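Prolyl oligopeptidase (Novosphingobium capsulatum, PDB 1YR2) probably hydrolyses oligopeptides on the carboxyl side of proline, and far less readily of alanine, as a serine-type endopeptidase. Local coordinates at residues E109-P114 with P446-H451; Q115-S120 with W168-D173; L135-A140 with K147-L152; G174-Y179 with L214-N219. All coordinates share one frame; numbering follows the deposited sequence.

From the N-terminal side, residues 109-114 open interaction 1 and the adjoining 115-120 open interaction 2, both drawing on strand 110-117 of the first propeller blade. Interaction 3 pairs the third and fourth strands of that blade, 135-140 with 147-152, and is nested inside the loop that interaction 2 closes at 168-173, the end of the second blade's first strand and its turn. Interaction 4 begins directly afterwards at 174-179 and closes at 214-219, tying the second blade to the third. Interaction 1 encloses all the others, closing only at 446-451 beyond the last blade. A salt bridge from Glu448 to Arg138 joins interactions 1 and 3, and Trp216 of interaction 4 donates to Ala169 O of interaction 2.

Interaction 1 of 4, residues E109-P114 with P446-H451; sequences ERFGLP and PWEPVH
The junction between the first and last blades of the beta-propeller passes through this contact, where the beginning of strand 110-117 faces the loop that follows strand 443-446. The two segments run in nearly opposite directions. Phe111, its CG anti to the carbonyl carbon, lays a ring face on the aliphatic part of Glu448: Glu448 CB sits 3.7 Å from the centroid of the Phe111 ring, 10° off its normal, a CH-pi contact. Glu448 CG lies 3.7 Å from Phe111 CE2; the bend at chi2 (-76°) turns the carboxylate, whose OE2 is held in a salt bridge to Arg138. Family members build each propeller blade from consecutive strands, so no shared strand seals the ring, and packing of this kind fits such an unlatched closure. The Trp447 indole is sandwiched, with Glu448 CG over one face and Pro114 CG over the other, the latter 3.6 Å from Trp447 CH2. An alanine in place of Phe111 would probably loosen this junction, since Glu448 CB and Val450 CG2 would lose the ring they pack on. At the other end, Glu109 takes the crowded chi1 (73°) and then extends, so that its OE2 accepts His451 N through the anti lone pair at 3.0 Å, while OE1 is occupied by Trp125 NE1. A water also links Glu109 N to His451 O.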
# COMPACT_ATOMS: atom_id res chain seq x y z
N GLU A 109 -16.99 5.22 -7.39
CA GLU A 109 -16.25 5.71 -8.54
C GLU A 109 -14.84 6.17 -8.20
O GLU A 109 -14.55 6.62 -7.06
CB GLU A 109 -17.04 6.85 -9.21
CG GLU A 109 -17.03 8.14 -8.43
CD GLU A 109 -17.91 9.20 -9.10
OE1 GLU A 109 -17.88 9.29 -10.36
OE2 GLU A 109 -18.61 9.94 -8.34
N ARG A 110 -13.96 6.13 -9.20
CA ARG A 110 -12.57 6.58 -9.02
C ARG A 110 -12.07 7.28 -10.26
O ARG A 110 -12.28 6.83 -11.36
CB ARG A 110 -11.64 5.41 -8.71
CG ARG A 110 -12.22 4.32 -7.81
CD ARG A 110 -11.28 3.10 -7.60
NE ARG A 110 -11.21 2.22 -8.78
CZ ARG A 110 -10.25 2.25 -9.70
NH1 ARG A 110 -9.23 3.10 -9.59
NH2 ARG A 110 -10.29 1.41 -10.72
N PHE A 111 -11.40 8.39 -10.06
CA PHE A 111 -10.78 9.17 -11.13
C PHE A 111 -9.27 8.94 -11.07
O PHE A 111 -8.69 8.86 -9.99
CB PHE A 111 -11.09 10.67 -11.00
CG PHE A 111 -12.49 11.03 -11.30
CD1 PHE A 111 -13.47 10.89 -10.32
CD2 PHE A 111 -12.87 11.52 -12.54
CE1 PHE A 111 -14.79 11.27 -10.60
CE2 PHE A 111 -14.16 11.91 -12.79
CZ PHE A 111 -15.12 11.76 -11.84
N GLY A 112 -8.64 8.83 -12.23
CA GLY A 112 -7.19 8.88 -12.32
C GLY A 112 -6.67 10.28 -12.39
O GLY A 112 -7.40 11.24 -12.63
N LEU A 113 -5.36 10.46 -12.18
CA LEU A 113 -4.74 11.74 -12.33
C LEU A 113 -4.87 12.14 -13.80
O LEU A 113 -4.50 11.37 -14.70
CB LEU A 113 -3.27 11.73 -11.92
CG LEU A 113 -2.92 11.61 -10.41
CD1 LEU A 113 -1.53 11.00 -10.25
CD2 LEU A 113 -3.03 12.99 -9.68
N PRO A 114 -5.32 13.37 -14.04
CA PRO A 114 -5.48 13.86 -15.40
C PRO A 114 -4.22 14.36 -16.08
O PRO A 114 -3.32 14.88 -15.42
CB PRO A 114 -6.48 14.97 -15.23
CG PRO A 114 -6.38 15.40 -13.89
CD PRO A 114 -5.90 14.28 -13.05
N PRO A 446 -10.31 20.70 -3.91
CA PRO A 446 -11.01 19.59 -4.59
C PRO A 446 -11.04 19.70 -6.11
O PRO A 446 -11.13 20.78 -6.66
CB PRO A 446 -12.44 19.67 -4.00
CG PRO A 446 -12.23 20.39 -2.71
CD PRO A 446 -11.16 21.42 -2.95
N TRP A 447 -10.96 18.56 -6.79
CA TRP A 447 -11.13 18.49 -8.22
C TRP A 447 -12.51 17.86 -8.48
O TRP A 447 -13.52 18.36 -8.01
CB TRP A 447 -9.95 17.74 -8.85
CG TRP A 447 -9.94 17.80 -10.34
CD1 TRP A 447 -9.99 18.94 -11.12
CD2 TRP A 447 -9.94 16.69 -11.27
NE1 TRP A 447 -10.03 18.60 -12.45
CE2 TRP A 447 -10.01 17.23 -12.57
CE3 TRP A 447 -9.87 15.29 -11.13
CZ2 TRP A 447 -10.01 16.43 -13.73
CZ3 TRP A 447 -9.88 14.48 -12.26
CH2 TRP A 447 -9.96 15.07 -13.56
N GLU A 448 -12.58 16.78 -9.23
CA GLU A 448 -13.85 16.15 -9.48
C GLU A 448 -14.51 15.68 -8.22
O GLU A 448 -13.89 14.97 -7.41
CB GLU A 448 -13.72 14.95 -10.41
CG GLU A 448 -13.41 15.37 -11.85
CD GLU A 448 -14.60 15.91 -12.57
OE1 GLU A 448 -15.74 15.45 -12.31
OE2 GLU A 448 -14.38 16.79 -13.41
N PRO A 449 -15.77 16.02 -8.03
CA PRO A 449 -16.52 15.39 -6.93
C PRO A 449 -16.59 13.86 -7.07
O PRO A 449 -16.68 13.35 -8.17
CB PRO A 449 -17.90 15.98 -7.07
CG PRO A 449 -17.71 17.24 -7.80
CD PRO A 449 -16.58 17.02 -8.75
N VAL A 450 -16.54 13.16 -5.93
CA VAL A 450 -16.64 11.71 -5.88
C VAL A 450 -17.79 11.36 -4.95
O VAL A 450 -17.85 11.84 -3.82
CB VAL A 450 -15.32 11.10 -5.32
CG1 VAL A 450 -15.44 9.65 -5.00
CG2 VAL A 450 -14.20 11.24 -6.34
N HIS A 451 -18.73 10.53 -5.42
CA HIS A 451 -19.87 10.18 -4.60
C HIS A 451 -19.55 8.98 -3.67
O HIS A 451 -19.35 7.87 -4.13
CB HIS A 451 -21.11 9.86 -5.45
CG HIS A 451 -22.27 9.39 -4.62
ND1 HIS A 451 -22.75 10.10 -3.53
CD2 HIS A 451 -23.02 8.26 -4.70
CE1 HIS A 451 -23.75 9.42 -2.98
NE2 HIS A 451 -23.93 8.30 -3.67
O HOH W 1 -19.36 6.68 -6.52

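Interaction 2 of 4, residues Q115-S120 with W168-D173; sequences QRRGAS and WAASDD
Segments 115-120 and 168-173 run 34° apart and draw closest at Gly118 and Asp173, whose CA atoms are 4.4 Å from each other. The contact joins two neighbouring blades of the propeller: a type II' turn from Arg117 to Ser120, linking the first two strands of one blade, lies against the turn that leaves strand 163-170 of the next. Gly118 has positive phi (58°), and a CB there would run into Asp173 O. Its CA instead makes a CA-H...O contact with that oxygen. Arg117 carries the side-chain part. Its CB rests 3.3 Å from Ser171 O and its CG 4.0 Å from Ala170 CB; the bend at chi2 (-69°) then turns the rest of the chain, and the guanidinium folds back on its own strand. NH1 donates to Arg116 O at 2.8 Å, the partner lying in the guanidinium plane, and NH2 donates to Gln115 OE1 at 3.0 Å, so the two preceding residues hold the group. The polar end reaches the second segment through two waters: one, in the guanidinium plane, accepts from NE and donates to Ala170 O and Asp172 OD1; the other accepts from NH2 and donates to Ala170 O. A leucine at Arg117 would remove the donors that hold these waters and would probably weaken the water-mediated link to Ala170 and Asp172. At the start of the segment, Gln115 CG touches Trp168 CH2 at 3.9 Å, the two side chains crossing obliquely. At the turn itself, a further water accepts from Ala119 N and donates to Asp173 O at 2.7 Å.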
# COMPACT_ATOMS: atom_id res chain seq x y z
N GLN A 115 -4.17 14.21 -17.39
CA GLN A 115 -3.09 14.70 -18.24
C GLN A 115 -3.68 15.73 -19.19
O GLN A 115 -4.62 15.42 -19.92
CB GLN A 115 -2.44 13.57 -19.03
CG GLN A 115 -1.73 12.55 -18.18
CD GLN A 115 -0.50 13.13 -17.48
OE1 GLN A 115 0.13 14.09 -17.97
NE2 GLN A 115 -0.14 12.55 -16.35
N ARG A 116 -3.17 16.94 -19.15
CA ARG A 116 -3.59 18.01 -20.09
C ARG A 116 -2.60 18.09 -21.25
O ARG A 116 -1.39 18.19 -21.03
CB ARG A 116 -3.63 19.33 -19.34
CG ARG A 116 -4.71 19.36 -18.26
CD ARG A 116 -4.66 20.59 -17.30
NE ARG A 116 -5.99 20.80 -16.76
CZ ARG A 116 -6.88 21.69 -17.20
NH1 ARG A 116 -6.59 22.54 -18.18
NH2 ARG A 116 -8.07 21.75 -16.61
N ARG A 117 -3.09 17.96 -22.48
CA ARG A 117 -2.28 18.17 -23.66
C ARG A 117 -3.13 18.93 -24.67
O ARG A 117 -4.27 18.56 -24.95
CB ARG A 117 -1.76 16.87 -24.28
CG ARG A 117 -0.92 15.97 -23.39
CD ARG A 117 0.48 16.55 -23.04
NE ARG A 117 1.20 15.52 -22.33
CZ ARG A 117 1.09 15.31 -21.04
NH1 ARG A 117 0.37 16.13 -20.28
NH2 ARG A 117 1.76 14.32 -20.49
N GLY A 118 -2.58 20.01 -25.21
CA GLY A 118 -3.30 20.85 -26.16
C GLY A 118 -4.59 21.40 -25.61
O GLY A 118 -4.61 22.01 -24.54
N ALA A 119 -5.65 21.11 -26.31
CA ALA A 119 -6.99 21.58 -25.99
C ALA A 119 -7.77 20.61 -25.11
O ALA A 119 -8.94 20.86 -24.83
CB ALA A 119 -7.76 21.84 -27.25
N SER A 120 -7.13 19.54 -24.66
CA SER A 120 -7.84 18.43 -24.05
C SER A 120 -7.24 18.00 -22.71
O SER A 120 -6.04 18.16 -22.43
CB SER A 120 -7.87 17.22 -25.02
OG SER A 120 -8.62 17.46 -26.19
N TRP A 168 -1.21 4.33 -21.50
CA TRP A 168 -1.66 5.26 -22.54
C TRP A 168 -0.84 6.55 -22.41
O TRP A 168 -0.36 6.83 -21.35
CB TRP A 168 -3.15 5.56 -22.47
CG TRP A 168 -3.65 6.07 -21.17
CD1 TRP A 168 -4.12 5.32 -20.16
CD2 TRP A 168 -3.73 7.44 -20.73
NE1 TRP A 168 -4.50 6.13 -19.11
CE2 TRP A 168 -4.25 7.43 -19.43
CE3 TRP A 168 -3.43 8.65 -21.31
CZ2 TRP A 168 -4.49 8.58 -18.69
CZ3 TRP A 168 -3.67 9.83 -20.57
CH2 TRP A 168 -4.19 9.78 -19.28
N ALA A 169 -0.72 7.28 -23.51
CA ALA A 169 -0.00 8.53 -23.56
C ALA A 169 -0.60 9.35 -24.67
O ALA A 169 -0.65 8.93 -25.83
CB ALA A 169 1.46 8.30 -23.79
N ALA A 170 -1.05 10.55 -24.32
CA ALA A 170 -1.47 11.50 -25.32
C ALA A 170 -0.24 12.20 -25.93
O ALA A 170 0.76 12.47 -25.23
CB ALA A 170 -2.39 12.49 -24.71
N SER A 171 -0.35 12.55 -27.21
CA SER A 171 0.69 13.31 -27.88
C SER A 171 0.86 14.71 -27.28
O SER A 171 -0.01 15.22 -26.54
CB SER A 171 0.40 13.41 -29.41
OG SER A 171 -0.79 14.12 -29.69
N ASP A 172 1.96 15.37 -27.64
CA ASP A 172 2.29 16.67 -27.02
C ASP A 172 1.21 17.70 -27.24
O ASP A 172 0.92 18.53 -26.36
CB ASP A 172 3.65 17.20 -27.53
CG ASP A 172 4.85 16.45 -26.95
OD1 ASP A 172 4.67 15.52 -26.11
OD2 ASP A 172 6.04 16.73 -27.27
N ASP A 173 0.56 17.67 -28.41
CA ASP A 173 -0.51 18.63 -28.69
C ASP A 173 -1.93 18.06 -28.50
O ASP A 173 -2.92 18.73 -28.78
CB ASP A 173 -0.36 19.18 -30.11
CG ASP A 173 -0.65 18.13 -31.17
OD1 ASP A 173 -0.97 16.95 -30.82
OD2 ASP A 173 -0.53 18.39 -32.41
O HOH W 2 2.93 14.12 -24.47
O HOH W 3 2.29 12.09 -22.57
O HOH W 4 0.16 20.92 -25.21
O HOH W 5 -5.55 19.40 -28.76

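Interaction 3 of 4, residues L135-A140 with K147-L152; sequences LLVRPA and KGRVLL
A classic beta bulge interrupts this antiparallel hairpin, with Leu151 and Leu152 both set opposite Leu135. The carbonyl oxygen of Leu135 consequently accepts two backbone donors: Leu151 N at 2.7 Å, nearly along the C=O axis, and Leu152 N at 3.1 Å, in the carbonyl plane on a lone pair. Leu135 N returns a bond to Leu152 O, and beyond the bulge Val137 and Arg149 form a second hydrogen-bonded pair, with Leu136 and Val150 the non-hydrogen-bonded pair between them. The chain turns a corner at Leu151, within the last strand of this propeller blade. On one face of the sheet Leu135 and Leu152 lie side by side, pointing the same way, with Leu135 CD2 3.9 Å from Leu152 CD1, and both pack on Leu177 of the next blade. Val137 shares this face: its CG1, in the crowded chi1 position (63°), sits 3.5 Å above the centre of the Arg149 guanidinium plane. On the opposite face Leu136 CD2 meets Val150 CG2 at 3.7 Å. Gly148 approaches Leu136 so closely that a CB on it would be a tight fit against Leu136 CB. Since the Val137 methyl occupies one face of the Arg149 guanidinium, the N-H groups at its rim can still serve polar partners, and NH1 does so by donating to Val196 O.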
# COMPACT_ATOMS: atom_id res chain seq x y z
N LEU A 135 -10.96 5.27 -20.42
CA LEU A 135 -10.19 6.51 -20.65
C LEU A 135 -11.18 7.51 -21.23
O LEU A 135 -11.75 7.30 -22.32
CB LEU A 135 -9.04 6.28 -21.63
CG LEU A 135 -8.16 7.53 -21.81
CD1 LEU A 135 -7.62 8.00 -20.51
CD2 LEU A 135 -7.07 7.21 -22.84
N LEU A 136 -11.36 8.57 -20.48
CA LEU A 136 -12.15 9.73 -20.86
C LEU A 136 -11.32 10.91 -21.29
O LEU A 136 -10.15 11.11 -20.90
CB LEU A 136 -13.04 10.18 -19.69
CG LEU A 136 -13.92 9.12 -19.06
CD1 LEU A 136 -14.91 9.79 -18.20
CD2 LEU A 136 -14.57 8.25 -20.10
N VAL A 137 -11.96 11.74 -22.11
CA VAL A 137 -11.35 12.95 -22.59
C VAL A 137 -12.40 14.04 -22.64
O VAL A 137 -13.58 13.81 -22.88
CB VAL A 137 -10.77 12.75 -24.01
CG1 VAL A 137 -11.88 12.42 -25.02
CG2 VAL A 137 -9.97 13.97 -24.44
N ARG A 138 -12.00 15.26 -22.39
CA ARG A 138 -12.92 16.38 -22.58
C ARG A 138 -12.13 17.66 -22.86
O ARG A 138 -10.92 17.66 -22.70
CB ARG A 138 -13.83 16.52 -21.37
CG ARG A 138 -13.13 17.10 -20.13
CD ARG A 138 -14.08 17.18 -18.88
NE ARG A 138 -13.33 17.70 -17.73
CZ ARG A 138 -13.55 17.39 -16.49
NH1 ARG A 138 -14.56 16.61 -16.16
NH2 ARG A 138 -12.80 17.90 -15.55
N PRO A 139 -12.75 18.74 -23.33
CA PRO A 139 -11.98 19.98 -23.51
C PRO A 139 -11.34 20.46 -22.19
O PRO A 139 -11.95 20.35 -21.12
CB PRO A 139 -13.02 20.98 -24.04
CG PRO A 139 -14.08 20.07 -24.68
CD PRO A 139 -14.17 18.91 -23.72
N ALA A 140 -10.14 21.01 -22.30
CA ALA A 140 -9.36 21.43 -21.14
C ALA A 140 -10.06 22.49 -20.34
O ALA A 140 -9.87 22.55 -19.15
CB ALA A 140 -7.97 21.94 -21.57
N LYS A 147 -19.32 15.53 -17.57
CA LYS A 147 -19.04 14.15 -18.02
C LYS A 147 -18.12 14.10 -19.25
O LYS A 147 -18.36 14.74 -20.28
CB LYS A 147 -20.35 13.38 -18.29
CG LYS A 147 -20.15 11.94 -18.69
CD LYS A 147 -19.56 11.10 -17.57
CE LYS A 147 -19.33 9.64 -18.01
NZ LYS A 147 -18.87 8.78 -16.86
N GLY A 148 -17.03 13.35 -19.12
CA GLY A 148 -16.11 13.20 -20.22
C GLY A 148 -16.61 12.23 -21.27
O GLY A 148 -17.48 11.44 -20.99
N ARG A 149 -16.03 12.32 -22.45
CA ARG A 149 -16.33 11.43 -23.57
C ARG A 149 -15.45 10.18 -23.46
O ARG A 149 -14.26 10.27 -23.13
CB ARG A 149 -16.06 12.18 -24.89
CG ARG A 149 -16.05 11.32 -26.12
CD ARG A 149 -16.00 12.11 -27.39
NE ARG A 149 -14.93 13.13 -27.44
CZ ARG A 149 -13.75 12.98 -28.04
NH1 ARG A 149 -13.40 11.82 -28.60
NH2 ARG A 149 -12.89 14.01 -28.07
N VAL A 150 -16.04 9.01 -23.69
CA VAL A 150 -15.28 7.78 -23.66
C VAL A 150 -14.40 7.68 -24.90
O VAL A 150 -14.87 7.59 -26.02
CB VAL A 150 -16.19 6.57 -23.58
CG1 VAL A 150 -15.37 5.27 -23.66
CG2 VAL A 150 -17.04 6.66 -22.30
N LEU A 151 -13.11 7.71 -24.66
CA LEU A 151 -12.09 7.58 -25.67
C LEU A 151 -11.67 6.13 -25.84
O LEU A 151 -11.58 5.68 -26.97
CB LEU A 151 -10.89 8.47 -25.32
CG LEU A 151 -9.81 8.55 -26.39
CD1 LEU A 151 -10.35 9.03 -27.78
CD2 LEU A 151 -8.69 9.48 -25.92
N LEU A 152 -11.37 5.42 -24.75
CA LEU A 152 -11.25 3.96 -24.78
C LEU A 152 -12.12 3.30 -23.73
O LEU A 152 -12.21 3.79 -22.61
CB LEU A 152 -9.79 3.52 -24.55
CG LEU A 152 -8.69 4.13 -25.42
CD1 LEU A 152 -7.33 3.81 -24.80
CD2 LEU A 152 -8.82 3.57 -26.81

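Interaction 4 of 4, residues G174-Y179 with L214-N219; sequences GRLLAY and LAWLGN
The indole of Trp216 presents the rim of its six-membered ring to strand 176-183, where Leu176 and Ala178, alternate residues on one side of that strand, receive it. CG of Trp216 is anti to the carbonyl carbon (chi1 -77°), and the side chain crosses that of Leu176 at about a right angle. Leu176 CB meets Trp216 CH2 at 3.7 Å, while Ala178 CB comes obliquely to within 3.8 Å of Trp216 CZ2. Between these two, the main chain approaches the ring edge, with Ala178 N in the ring plane 3.9 Å from Trp216 CZ2. Each end of the contact has one more leucine methyl: Leu176 CD1 lies 3.5 Å from Asn219 O, and Leu214 CD1 lies 4.0 Å from Ala178 O. In this way the second strand of the second propeller blade is packed against the short strand 215-216 that begins the third. Leu177 and Tyr179 point away from it and touch Leu152 of the first blade. The contact between the two segments is thus apolar, but the one polar atom of the indole is satisfied, because Trp216 NE1 donates to Ala169 O of strand 163-170, the neighbour of 176-183 in the second blade, a bond likely to fix how the ring is turned.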
# COMPACT_ATOMS: atom_id res chain seq x y z
N GLY A 174 -1.99 16.82 -28.04
CA GLY A 174 -3.20 16.18 -27.54
C GLY A 174 -4.09 15.64 -28.64
O GLY A 174 -5.26 15.31 -28.39
N ARG A 175 -3.60 15.63 -29.87
CA ARG A 175 -4.46 15.25 -30.99
C ARG A 175 -4.47 13.75 -31.30
O ARG A 175 -5.42 13.26 -31.94
CB ARG A 175 -4.12 16.06 -32.25
CG ARG A 175 -4.33 17.58 -32.13
CD ARG A 175 -4.15 18.31 -33.47
NE ARG A 175 -5.17 17.84 -34.41
CZ ARG A 175 -6.42 18.31 -34.47
NH1 ARG A 175 -6.80 19.30 -33.71
NH2 ARG A 175 -7.29 17.78 -35.33
N LEU A 176 -3.47 13.02 -30.80
CA LEU A 176 -3.40 11.55 -30.95
C LEU A 176 -3.11 10.90 -29.62
O LEU A 176 -2.56 11.55 -28.72
CB LEU A 176 -2.26 11.17 -31.89
CG LEU A 176 -2.39 11.67 -33.31
CD1 LEU A 176 -1.05 11.44 -34.02
CD2 LEU A 176 -3.55 10.94 -34.05
N LEU A 177 -3.56 9.67 -29.46
CA LEU A 177 -3.31 8.93 -28.25
C LEU A 177 -2.80 7.55 -28.60
O LEU A 177 -3.32 6.85 -29.48
CB LEU A 177 -4.58 8.87 -27.42
CG LEU A 177 -4.39 8.17 -26.08
CD1 LEU A 177 -4.55 9.13 -24.99
CD2 LEU A 177 -5.31 7.01 -25.98
N ALA A 178 -1.73 7.18 -27.93
CA ALA A 178 -1.10 5.90 -28.08
C ALA A 178 -1.47 5.09 -26.88
O ALA A 178 -1.52 5.63 -25.76
CB ALA A 178 0.43 6.04 -28.18
N TYR A 179 -1.72 3.79 -27.08
CA TYR A 179 -1.98 2.94 -25.98
C TYR A 179 -1.47 1.53 -26.16
O TYR A 179 -1.34 1.08 -27.28
CB TYR A 179 -3.47 2.96 -25.61
CG TYR A 179 -4.35 2.47 -26.67
CD1 TYR A 179 -4.69 3.26 -27.76
CD2 TYR A 179 -4.93 1.21 -26.56
CE1 TYR A 179 -5.56 2.79 -28.74
CE2 TYR A 179 -5.75 0.75 -27.54
CZ TYR A 179 -6.08 1.54 -28.61
OH TYR A 179 -6.93 1.08 -29.58
N LEU A 214 5.90 4.56 -23.20
CA LEU A 214 5.32 5.13 -24.38
C LEU A 214 5.75 6.57 -24.24
O LEU A 214 5.43 7.22 -23.23
CB LEU A 214 3.80 5.06 -24.34
CG LEU A 214 3.16 3.69 -24.32
CD1 LEU A 214 1.67 3.84 -24.15
CD2 LEU A 214 3.51 2.91 -25.57
N ALA A 215 6.50 7.07 -25.18
CA ALA A 215 6.95 8.46 -25.07
C ALA A 215 6.89 9.13 -26.41
O ALA A 215 7.60 8.74 -27.34
CB ALA A 215 8.36 8.54 -24.54
N TRP A 216 6.10 10.20 -26.50
CA TRP A 216 5.96 10.90 -27.76
C TRP A 216 7.17 11.80 -28.01
O TRP A 216 7.68 12.45 -27.09
CB TRP A 216 4.69 11.76 -27.75
CG TRP A 216 3.42 10.96 -27.93
CD1 TRP A 216 2.66 10.39 -26.96
CD2 TRP A 216 2.79 10.63 -29.17
NE1 TRP A 216 1.57 9.76 -27.51
CE2 TRP A 216 1.64 9.87 -28.87
CE3 TRP A 216 3.06 10.94 -30.50
CZ2 TRP A 216 0.79 9.38 -29.85
CZ3 TRP A 216 2.24 10.47 -31.47
CH2 TRP A 216 1.08 9.71 -31.14
N LEU A 217 7.63 11.80 -29.25
CA LEU A 217 8.63 12.71 -29.74
C LEU A 217 7.85 13.69 -30.60
O LEU A 217 7.57 13.42 -31.76
CB LEU A 217 9.67 11.95 -30.52
CG LEU A 217 10.91 12.72 -30.91
CD1 LEU A 217 11.91 12.73 -29.81
CD2 LEU A 217 11.49 12.12 -32.20
N GLY A 218 7.45 14.78 -30.01
CA GLY A 218 6.51 15.71 -30.62
C GLY A 218 5.13 15.10 -30.86
O GLY A 218 4.63 14.37 -30.01
N ASN A 219 4.50 15.44 -32.00
CA ASN A 219 3.11 15.05 -32.26
C ASN A 219 2.89 13.90 -33.20
O ASN A 219 1.76 13.46 -33.35
CB ASN A 219 2.32 16.28 -32.72
CG ASN A 219 2.50 17.45 -31.75
OD1 ASN A 219 2.34 17.28 -30.56
ND2 ASN A 219 2.84 18.59 -32.24